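Citryl-CoA lyase (Hydrogenobacter thermophilus, PDB 6HXP) cleaves citryl-CoA into acetyl-CoA and oxaloacetate, using a citrate synthase-like fold. Local coordinates at the interface of chains A and B. Numbering follows the deposited sequence. Chains: chain A/B, Citryl-CoA lyase.

The interface of chains A and B. Residues chain A 244, 247-248, 250-253; chain B 20-22, 43-45.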
ATOM      1  N   TYR A 244     -10.419 -25.354  -7.633  1.00 37.69           N
ATOM      2  CA  TYR A 244     -10.204 -24.857  -8.987  1.00 33.47           C
ATOM      3  C   TYR A 244     -11.501 -25.016  -9.795  1.00 39.03           C
ATOM      4  O   TYR A 244     -12.102 -26.093  -9.823  1.00 39.01           O
ATOM      5  CB  TYR A 244      -9.052 -25.580  -9.652  1.00 34.29           C
ATOM      6  CG  TYR A 244      -8.783 -25.078 -11.042  1.00 32.07           C
ATOM      7  CD1 TYR A 244      -8.153 -23.856 -11.250  1.00 31.00           C
ATOM      8  CD2 TYR A 244      -9.085 -25.849 -12.151  1.00 31.49           C
ATOM      9  CE1 TYR A 244      -7.926 -23.372 -12.526  1.00 29.89           C
ATOM     10  CE2 TYR A 244      -8.848 -25.384 -13.438  1.00 31.71           C
ATOM     11  CZ  TYR A 244      -8.227 -24.161 -13.620  1.00 32.43           C
ATOM     12  OH  TYR A 244      -7.948 -23.746 -14.897  1.00 29.73           O
ATOM     13  N   SER A 247     -10.641 -23.822 -16.604  0.54 29.48           N
ATOM     14  CA  SER A 247     -10.474 -24.759 -17.712  0.54 28.77           C
ATOM     15  C   SER A 247      -9.664 -25.923 -17.258  0.54 30.90           C
ATOM     16  O   SER A 247      -8.565 -25.728 -16.743  0.54 30.04           O
ATOM     17  CB  SER A 247      -9.701 -24.135 -18.884  0.54 28.35           C
ATOM     18  OG  SER A 247      -9.395 -25.113 -19.885  0.54 35.35           O
ATOM     19  N   PRO A 248     -10.038 -27.134 -17.654  1.00 31.14           N
ATOM     20  CA  PRO A 248      -9.118 -28.252 -17.444  1.00 30.77           C
ATOM     21  C   PRO A 248      -7.881 -28.093 -18.375  1.00 31.78           C
ATOM     22  O   PRO A 248      -7.892 -27.301 -19.325  1.00 31.42           O
ATOM     23  CB  PRO A 248      -9.923 -29.462 -17.902  1.00 31.96           C
ATOM     24  CG  PRO A 248     -11.365 -29.020 -17.819  1.00 37.11           C
ATOM     25  CD  PRO A 248     -11.324 -27.583 -18.207  1.00 31.96           C
ATOM     26  N   ARG A 250      -5.231 -28.195 -21.280  1.00 26.17           N
ATOM     27  CA  ARG A 250      -5.380 -28.235 -22.710  1.00 25.77           C
ATOM     28  C   ARG A 250      -4.066 -27.879 -23.346  1.00 27.47           C
ATOM     29  O   ARG A 250      -3.259 -27.150 -22.805  1.00 27.32           O
ATOM     30  CB  ARG A 250      -6.451 -27.255 -23.145  1.00 26.20           C
ATOM     31  CG  ARG A 250      -6.283 -25.917 -22.436  1.00 28.33           C
ATOM     32  CD  ARG A 250      -7.399 -25.049 -22.762  1.00 29.48           C
ATOM     33  NE  ARG A 250      -7.394 -23.746 -22.079  1.00 25.74           N
ATOM     34  CZ  ARG A 250      -8.153 -22.748 -22.508  1.00 28.86           C
ATOM     35  NH1 ARG A 250      -9.005 -22.942 -23.525  1.00 27.56           N
ATOM     36  NH2 ARG A 250      -8.126 -21.563 -21.886  1.00 24.62           N
ATOM     37  N   GLU A 251      -3.825 -28.455 -24.532  1.00 26.56           N
ATOM     38  CA  GLU A 251      -2.615 -28.178 -25.265  1.00 25.62           C
ATOM     39  C   GLU A 251      -2.726 -26.902 -26.055  1.00 26.08           C
ATOM     40  O   GLU A 251      -3.812 -26.580 -26.584  1.00 27.68           O
ATOM     41  CB  GLU A 251      -2.388 -29.335 -26.273  1.00 26.28           C
ATOM     42  CG  GLU A 251      -2.090 -30.677 -25.650  1.00 29.62           C
ATOM     43  CD  GLU A 251      -0.728 -30.812 -25.008  1.00 44.44           C
ATOM     44  OE1 GLU A 251      -0.555 -31.765 -24.216  1.00 60.24           O
ATOM     45  OE2 GLU A 251       0.175 -30.002 -25.323  1.00 40.47           O
ATOM     46  N   LEU A 252      -1.623 -26.194 -26.224  1.00 26.81           N
ATOM     47  CA  LEU A 252      -1.606 -25.079 -27.151  1.00 26.49           C
ATOM     48  C   LEU A 252      -1.787 -25.656 -28.558  1.00 28.95           C
ATOM     49  O   LEU A 252      -1.366 -26.781 -28.812  1.00 29.22           O
ATOM     50  CB  LEU A 252      -0.229 -24.387 -27.226  1.00 29.28           C
ATOM     51  CG  LEU A 252       0.153 -23.391 -26.250  1.00 32.47           C
ATOM     52  CD1 LEU A 252       1.595 -22.902 -26.538  1.00 30.74           C
ATOM     53  CD2 LEU A 252      -0.823 -22.179 -26.226  1.00 29.25           C
ATOM     54  N   PRO A 253      -2.264 -24.864 -29.519  1.00 26.87           N
ATOM     55  CA  PRO A 253      -2.210 -25.295 -30.915  1.00 26.35           C
ATOM     56  C   PRO A 253      -0.773 -25.657 -31.298  1.00 26.61           C
ATOM     57  O   PRO A 253       0.177 -24.970 -30.908  1.00 26.95           O
ATOM     58  CB  PRO A 253      -2.671 -24.075 -31.685  1.00 29.22           C
ATOM     59  CG  PRO A 253      -3.455 -23.301 -30.712  1.00 32.37           C
ATOM     60  CD  PRO A 253      -2.818 -23.512 -29.395  1.00 28.70           C
TER
ATOM     61  N   ARG B  20      -4.902 -20.750 -17.030  1.00 20.81           N
ATOM     62  CA  ARG B  20      -6.148 -20.901 -17.822  1.00 20.87           C
ATOM     63  C   ARG B  20      -6.077 -22.205 -18.626  1.00 23.55           C
ATOM     64  O   ARG B  20      -6.514 -22.273 -19.785  1.00 23.37           O
ATOM     65  CB  ARG B  20      -6.353 -19.706 -18.717  1.00 19.88           C
ATOM     66  CG  ARG B  20      -6.456 -18.388 -17.973  1.00 20.43           C
ATOM     67  CD  ARG B  20      -7.702 -18.273 -17.086  1.00 20.07           C
ATOM     68  NE  ARG B  20      -7.877 -16.881 -16.654  1.00 21.04           N
ATOM     69  CZ  ARG B  20      -8.844 -16.454 -15.840  1.00 22.90           C
ATOM     70  NH1 ARG B  20      -9.728 -17.330 -15.315  1.00 25.03           N
ATOM     71  NH2 ARG B  20      -8.932 -15.163 -15.530  1.00 23.22           N
ATOM     72  N   GLY B  21      -5.580 -23.256 -17.992  1.00 20.93           N
ATOM     73  CA  GLY B  21      -5.509 -24.574 -18.603  1.00 22.34           C
ATOM     74  C   GLY B  21      -4.296 -24.864 -19.448  1.00 22.39           C
ATOM     75  O   GLY B  21      -4.072 -26.030 -19.801  1.00 23.47           O
ATOM     76  N   TYR B  22      -3.495 -23.855 -19.779  1.00 20.31           N
ATOM     77  CA  TYR B  22      -2.301 -24.106 -20.589  1.00 19.48           C
ATOM     78  C   TYR B  22      -1.074 -24.244 -19.714  1.00 20.92           C
ATOM     79  O   TYR B  22      -0.895 -23.450 -18.783  1.00 21.51           O
ATOM     80  CB  TYR B  22      -2.070 -22.963 -21.586  1.00 19.56           C
ATOM     81  CG  TYR B  22      -3.141 -22.848 -22.663  1.00 21.94           C
ATOM     82  CD1 TYR B  22      -3.193 -23.744 -23.722  1.00 22.60           C
ATOM     83  CD2 TYR B  22      -4.102 -21.854 -22.609  1.00 21.83           C
ATOM     84  CE1 TYR B  22      -4.205 -23.666 -24.687  1.00 21.76           C
ATOM     85  CE2 TYR B  22      -5.098 -21.747 -23.569  1.00 22.81           C
ATOM     86  CZ  TYR B  22      -5.157 -22.666 -24.608  1.00 23.69           C
ATOM     87  OH  TYR B  22      -6.132 -22.613 -25.570  1.00 24.70           O
ATOM     88  N   GLY B  43      -9.110 -15.422 -20.395  1.00 20.15           N
ATOM     89  CA  GLY B  43      -9.305 -16.855 -20.182  1.00 21.24           C
ATOM     90  C   GLY B  43      -9.080 -17.684 -21.432  1.00 22.87           C
ATOM     91  O   GLY B  43      -9.150 -18.920 -21.363  1.00 22.42           O
ATOM     92  N   GLU B  44      -8.823 -17.057 -22.554  1.00 20.98           N
ATOM     93  CA  GLU B  44      -8.590 -17.729 -23.837  1.00 20.80           C
ATOM     94  C   GLU B  44      -7.506 -17.021 -24.604  1.00 21.91           C
ATOM     95  O   GLU B  44      -7.194 -15.853 -24.332  1.00 20.77           O
ATOM     96  CB  GLU B  44      -9.870 -17.750 -24.673  1.00 23.94           C
ATOM     97  CG  GLU B  44     -11.067 -18.411 -23.990  1.00 25.09           C
ATOM     98  CD  GLU B  44     -10.899 -19.893 -23.671  1.00 25.91           C
ATOM     99  OE1 GLU B  44     -10.037 -20.552 -24.289  1.00 26.52           O
ATOM    100  OE2 GLU B  44     -11.669 -20.407 -22.835  1.00 27.10           O
ATOM    101  N   LEU B  45      -6.918 -17.706 -25.578  1.00 21.29           N
ATOM    102  CA  LEU B  45      -5.848 -17.130 -26.371  1.00 21.18           C
ATOM    103  C   LEU B  45      -6.397 -16.006 -27.237  1.00 23.12           C
ATOM    104  O   LEU B  45      -7.530 -16.035 -27.740  1.00 23.74           O
ATOM    105  CB  LEU B  45      -5.251 -18.210 -27.306  1.00 21.61           C
ATOM    106  CG  LEU B  45      -4.499 -19.342 -26.600  1.00 23.43           C
ATOM    107  CD1 LEU B  45      -4.230 -20.481 -27.611  1.00 23.67           C
ATOM    108  CD2 LEU B  45      -3.208 -18.859 -25.989  1.00 23.23           C
TER
HETATM  109  O   HOH W   1      -5.158 -23.692 -15.195  1.00 22.74           O
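Beyond strand 242-244 the C-terminal tail of chain A runs in extended conformation across chain B, where B:Arg20 and B:Gly21 form a turn with positive phi values and B:Gly43 opens the loop that follows helix 33-42. The backbone N of A:Arg250 donates to B:Gly21 O at 2.9 Å, approaching from above the carbonyl plane. The side chain of A:Arg250 leaves in the crowded position between its own N and carbonyl carbon (chi1 45°), then extends from CG to NE toward acceptors that line the edge of the guanidinium, close to its plane. NE and NH2 grip the same atom side-on, the carbonyl B:Arg20 O, with A:Arg250 NH2 at 2.7 Å. A:Arg250 NH2 also reaches B:Gly43 O at 2.9 Å. A:Arg250 NH1 forms a salt bridge with the carboxylate of B:Glu44, its hydrogen bond meeting the syn lone pair of OE1 at 2.7 Å. The carboxylate of B:Glu44 stands almost perpendicular to the guanidinium, the two planes 85° apart. One guanidinium face lies over the ring of B:Tyr22, with A:Arg250 NE 3.7 Å from the ring centroid in a cation-pi contact and the planes tilted by 20°; CB of A:Ser247 covers part of the other face near the rim. In-plane bonds and facial packing together fix the group's rotation. An alanine here, lacking the guanidinium that bonds the B:Arg20 and B:Gly43 carbonyls and B:Glu44 and stacks on B:Tyr22, would probably loosen the hold of the tail on chain B. Farther along, A:Leu252 crosses B:Tyr22 at about a right angle, its methyl CD2 resting against ring atom CD1, while A:Pro253 CD meets B:Leu45 CD1 tip to tip at 3.8 Å. At the other end, A:Tyr244 OH donates to A:Ser247 O and shares a water with B:Gly21 N. With its two-fold twin, this clasp of exchanged C-terminal tails fastens each subunit to its partner, probably stabilising the A-B dimer, a pairing typical of citrate synthase-like enzymes, within the four-chain assembly.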